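Local coordinates for protein dihydropyrimidinase (Brevibacillus agri, PDB 3SFW) that probably catalyses the reversible hydrolytic ring opening of 5,6-dihydropyrimidines such as dihydrouracil at a two-zinc centre of the amidohydrolase family, at residues Arg329-Phe332 with Thr333-Pro336; Asn362-Val365 with Asp366-Thr370. One frame throughout, in Å; residues are numbered along the deposited sequence.

Both contacts are local, each formed within one continuous run of chain, and they share no helix or strand. Contact 1 (329-336) is partly buried, in the loop between helices 321-325 and 345-354, with its centre about 25 Å from the chain's centre. Contact 2 (362-370) is buried on helix 361-376, about 13 Å from that centre and on its opposite side. The centres of the two contacts lie about 36 Å apart and their nearest atoms about 25 Å. Their chemistry differs accordingly: a carboxylate with its hydroxyl, amide and ammonium partners organises contact 1, whereas contact 2 rests on helical carbonyls, one of them shared with a threonine hydroxyl, among apolar side chains.

Contact 1. Residues Arg329-Phe332 with Thr333-Pro336; sequences RRDF and TKIP
Asp-331 folds its carboxylate back onto Thr-333 in an Asx turn, which opens the short 3-10 turn in the loop between helices 321-325 and 345-354 of this amidohydrolase. The evidence is the reach of OD1 to the amide two residues on: Thr-333 N lies 3.0 Å from Asp-331 OD1. The hydroxyl follows it: Thr-333 OG1 donates to Asp-331 OD1 at 2.7 Å, on the syn side but tilted out of the carboxylate plane. Both donors come from the same face of that plane, the amide the further out of it at 37°, so two bonds grip one oxygen and fix the rotation of the group.

The threonine can do this because OG1 sits between its own backbone N and carbonyl carbon (chi1 74°), which leaves the methyl anti to the carbonyl carbon, beside the backbone N. Thr-333 CG2 consequently lies over one face of the Phe-332 ring, 3.9 Å from the centroid and 22° off the normal, a CH-pi contact displaced toward the rim at CE2 and CZ. Two backbone bonds close the turn: Lys-334 N to Asp-331 O (2.9 Å) and Ile-335 N to Phe-332 O (3.2 Å). The CD1 end of Ile-335 packs beside Phe-332 CB. The phenylalanine is buried, touching Tyr-207 and His-208 of helix 206-210, and Leu-198 of helix 187-199 touches Asp-331, Phe-332 and Thr-333.

Lys-334 runs out extended beyond CG, its methylenes passing alongside the second carboxylate oxygen. The direct salt bridge is long, Asp-331 OD2 to Lys-334 NZ being 3.8 Å, and a water bridges the pair, donating to Asp-331 OD2 and accepting from Lys-334 NZ at 2.6 Å each.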
loop_
_atom_site.group_PDB
_atom_site.type_symbol
_atom_site.label_atom_id
_atom_site.label_comp_id
_atom_site.label_asym_id
_atom_site.label_seq_id
_atom_site.Cartn_x
_atom_site.Cartn_y
_atom_site.Cartn_z
ATOM N N ARG A 329 -29.900 -3.072 30.083
ATOM C CA ARG A 329 -30.797 -1.917 30.019
ATOM C C ARG A 329 -30.155 -0.783 30.812
ATOM O O ARG A 329 -29.765 -0.955 31.995
ATOM C CB ARG A 329 -32.164 -2.261 30.601
ATOM C CG ARG A 329 -33.044 -2.991 29.655
ATOM C CD ARG A 329 -34.464 -2.956 30.120
ATOM N NE ARG A 329 -35.303 -3.799 29.279
ATOM C CZ ARG A 329 -35.931 -3.365 28.196
ATOM N NH1 ARG A 329 -35.775 -2.100 27.805
ATOM N NH2 ARG A 329 -36.684 -4.203 27.488
ATOM N N ARG A 330 -30.054 0.370 30.170
ATOM C CA ARG A 330 -29.478 1.538 30.798
ATOM C C ARG A 330 -27.971 1.579 30.794
ATOM O O ARG A 330 -27.391 2.549 31.256
ATOM N N ASP A 331 -27.307 0.513 30.336
ATOM C CA ASP A 331 -25.825 0.534 30.357
ATOM C C ASP A 331 -25.288 -0.502 29.369
ATOM O O ASP A 331 -25.259 -1.685 29.696
ATOM C CB ASP A 331 -25.322 0.195 31.776
ATOM C CG ASP A 331 -23.817 0.150 31.879
ATOM O OD1 ASP A 331 -23.123 0.211 30.823
ATOM O OD2 ASP A 331 -23.303 0.027 33.031
ATOM N N PHE A 332 -24.988 -0.069 28.146
ATOM C CA PHE A 332 -24.666 -1.022 27.060
ATOM C C PHE A 332 -23.450 -1.881 27.421
ATOM O O PHE A 332 -23.265 -2.961 26.848
ATOM C CB PHE A 332 -24.387 -0.261 25.766
ATOM C CG PHE A 332 -23.097 0.520 25.807
ATOM C CD1 PHE A 332 -23.074 1.835 26.201
ATOM C CD2 PHE A 332 -21.904 -0.070 25.406
ATOM C CE1 PHE A 332 -21.873 2.554 26.251
ATOM C CE2 PHE A 332 -20.725 0.647 25.397
ATOM C CZ PHE A 332 -20.688 1.946 25.855
ATOM N N THR A 333 -22.608 -1.409 28.349
ATOM C CA THR A 333 -21.419 -2.191 28.738
ATOM C C THR A 333 -21.784 -3.460 29.495
ATOM O O THR A 333 -20.964 -4.370 29.630
ATOM C CB THR A 333 -20.365 -1.381 29.563
ATOM O OG1 THR A 333 -20.837 -1.181 30.902
ATOM C CG2 THR A 333 -19.929 -0.053 28.884
ATOM N N LYS A 334 -23.011 -3.539 29.997
ATOM C CA LYS A 334 -23.463 -4.731 30.702
ATOM C C LYS A 334 -24.344 -5.643 29.876
ATOM O O LYS A 334 -24.898 -6.611 30.393
ATOM C CB LYS A 334 -24.168 -4.360 32.013
ATOM C CG LYS A 334 -23.192 -3.661 32.979
ATOM C CD LYS A 334 -23.835 -3.430 34.351
ATOM C CE LYS A 334 -22.795 -2.803 35.291
ATOM N NZ LYS A 334 -23.492 -1.964 36.311
ATOM N N ILE A 335 -24.513 -5.336 28.596
ATOM C CA ILE A 335 -25.272 -6.254 27.715
ATOM C C ILE A 335 -24.290 -7.413 27.400
ATOM O O ILE A 335 -23.184 -7.147 26.979
ATOM C CB ILE A 335 -25.658 -5.597 26.338
ATOM C CG1 ILE A 335 -26.534 -4.325 26.505
ATOM C CG2 ILE A 335 -26.379 -6.602 25.495
ATOM C CD1 ILE A 335 -26.713 -3.526 25.184
ATOM N N PRO A 336 -24.658 -8.660 27.767
ATOM C CA PRO A 336 -23.745 -9.760 27.465
ATOM C C PRO A 336 -23.521 -9.819 25.946
ATOM O O PRO A 336 -24.466 -9.687 25.167
ATOM C CB PRO A 336 -24.485 -11.000 27.986
ATOM C CG PRO A 336 -25.976 -10.549 28.154
ATOM C CD PRO A 336 -25.854 -9.107 28.524
HETATM O O HOH W 1 -24.598 0.140 35.286
#

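Contact 2. Residues Asn362-Val365 with Asp366-Thr370; sequences NQFV and DITST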
loop_
_atom_site.group_PDB
_atom_site.type_symbol
_atom_site.label_atom_id
_atom_site.label_comp_id
_atom_site.label_asym_id
_atom_site.label_seq_id
_atom_site.Cartn_x
_atom_site.Cartn_y
_atom_site.Cartn_z
ATOM N N ASN A 362 -17.848 -24.268 -4.993
ATOM C CA ASN A 362 -16.694 -24.991 -4.431
ATOM C C ASN A 362 -16.024 -24.169 -3.328
ATOM O O ASN A 362 -15.653 -24.720 -2.268
ATOM C CB ASN A 362 -15.636 -25.335 -5.508
ATOM C CG ASN A 362 -16.149 -26.321 -6.540
ATOM O OD1 ASN A 362 -16.503 -27.499 -6.225
ATOM N ND2 ASN A 362 -16.263 -25.846 -7.768
ATOM N N GLN A 363 -15.905 -22.860 -3.538
ATOM C CA GLN A 363 -15.370 -22.001 -2.474
ATOM C C GLN A 363 -16.205 -22.061 -1.197
ATOM O O GLN A 363 -15.637 -22.049 -0.109
ATOM C CB GLN A 363 -15.212 -20.549 -2.912
ATOM C CG GLN A 363 -14.096 -20.367 -3.975
ATOM C CD GLN A 363 -13.964 -18.891 -4.368
ATOM O OE1 GLN A 363 -14.976 -18.209 -4.576
ATOM N NE2 GLN A 363 -12.724 -18.379 -4.380
ATOM N N PHE A 364 -17.533 -22.089 -1.333
ATOM C CA PHE A 364 -18.473 -22.207 -0.189
ATOM C C PHE A 364 -18.094 -23.441 0.640
ATOM O O PHE A 364 -17.972 -23.359 1.845
ATOM C CB PHE A 364 -19.929 -22.289 -0.719
ATOM C CG PHE A 364 -20.919 -22.840 0.279
ATOM C CD1 PHE A 364 -21.447 -22.020 1.259
ATOM C CD2 PHE A 364 -21.326 -24.167 0.215
ATOM C CE1 PHE A 364 -22.389 -22.507 2.191
ATOM C CE2 PHE A 364 -22.323 -24.656 1.086
ATOM C CZ PHE A 364 -22.816 -23.817 2.117
ATOM N N VAL A 365 -17.826 -24.579 -0.008
ATOM C CA VAL A 365 -17.398 -25.742 0.761
ATOM C C VAL A 365 -16.048 -25.508 1.438
ATOM O O VAL A 365 -15.817 -25.943 2.590
ATOM C CB VAL A 365 -17.354 -27.023 -0.115
ATOM C CG1 VAL A 365 -16.704 -28.195 0.722
ATOM C CG2 VAL A 365 -18.807 -27.373 -0.587
ATOM N N ASP A 366 -15.117 -24.896 0.703
ATOM C CA ASP A 366 -13.773 -24.699 1.241
ATOM C C ASP A 366 -13.823 -23.846 2.501
ATOM O O ASP A 366 -13.239 -24.190 3.521
ATOM C CB ASP A 366 -12.870 -24.037 0.168
ATOM C CG ASP A 366 -11.398 -24.360 0.347
ATOM O OD1 ASP A 366 -11.029 -25.365 0.994
ATOM O OD2 ASP A 366 -10.577 -23.563 -0.158
ATOM N N ILE A 367 -14.621 -22.784 2.453
ATOM C CA ILE A 367 -14.641 -21.804 3.537
ATOM C C ILE A 367 -15.432 -22.278 4.718
ATOM O O ILE A 367 -15.175 -21.846 5.845
ATOM C CB ILE A 367 -15.281 -20.553 2.945
ATOM C CG1 ILE A 367 -14.289 -19.886 1.979
ATOM C CG2 ILE A 367 -15.911 -19.703 3.974
ATOM C CD1 ILE A 367 -12.909 -20.405 2.038
ATOM N N THR A 368 -16.423 -23.141 4.493
ATOM C CA THR A 368 -17.274 -23.607 5.595
ATOM C C THR A 368 -16.844 -24.942 6.190
ATOM O O THR A 368 -17.292 -25.308 7.256
ATOM C CB THR A 368 -18.736 -23.738 5.183
ATOM O OG1 THR A 368 -18.840 -24.743 4.165
ATOM C CG2 THR A 368 -19.312 -22.345 4.671
ATOM N N SER A 369 -15.944 -25.653 5.513
ATOM C CA SER A 369 -15.651 -27.022 5.891
ATOM C C SER A 369 -14.169 -27.398 5.651
ATOM O O SER A 369 -13.392 -27.604 6.616
ATOM C CB SER A 369 -16.572 -27.967 5.114
ATOM O OG SER A 369 -16.398 -29.256 5.578
ATOM N N THR A 370 -13.754 -27.446 4.401
ATOM C CA THR A 370 -12.446 -28.086 4.106
ATOM C C THR A 370 -11.258 -27.274 4.610
ATOM O O THR A 370 -10.353 -27.800 5.286
ATOM C CB THR A 370 -12.293 -28.287 2.600
ATOM O OG1 THR A 370 -13.471 -28.919 2.071
ATOM C CG2 THR A 370 -10.993 -29.100 2.268
#
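Asn-362 to Thr-370 form part of helix 361-376, and the backbone bonds between 362-365 and 366-370 show a change of bonding pattern, from four-residue to five-residue steps. The first turns are alpha-helical: Asp-366 N reaches Asn-362 O in the carbonyl plane, and Ile-367 N meets Gln-363 O at 2.9 Å, nearly in line with the C=O bond. Further on the helix widens into a pi-type turn. There Thr-370 N, five residues on, bonds Val-365 O at 3.1 Å with a fairly straight N-H angle of 162°, whereas the nearer Ser-369 N makes a weak, bent bond to the same oxygen (122°).

Among the side chains, Thr-368 bends back over the preceding turn. Its hydroxyl is held between the backbone N and the carbonyl carbon (chi1 64°), which brings OG1 to 2.8 Å from Phe-364 O. The amide Thr-368 N reaches that oxygen too, at 3.1 Å, and the two donors approach from opposite faces of the carbonyl plane. The methyl Thr-368 CG2 lies obliquely to the Phe-364 ring, 4.0 Å from CE1. A valine at this position would probably leave Phe-364 O without its hydroxyl donor, weakening the grip on the carbonyl just before the helix widens. Val-365 presents CG1 to the hydroxyl of Thr-370, 3.6 Å from OG1, which itself bonds Gly-383 O.

The phenylalanine ring packs on Met-346 and Leu-349 of helix 345-354 and on Leu-51 of strand 49-59, while Ser-369 OG bonds Gly-53 O on that same strand. In this largely apolar setting, Phe-364 O takes two donors, Val-365 O takes one plus the weak one from Ser-369 N, and the hydroxyls of Thr-368, Ser-369 and Thr-370 each have a carbonyl partner within the protein.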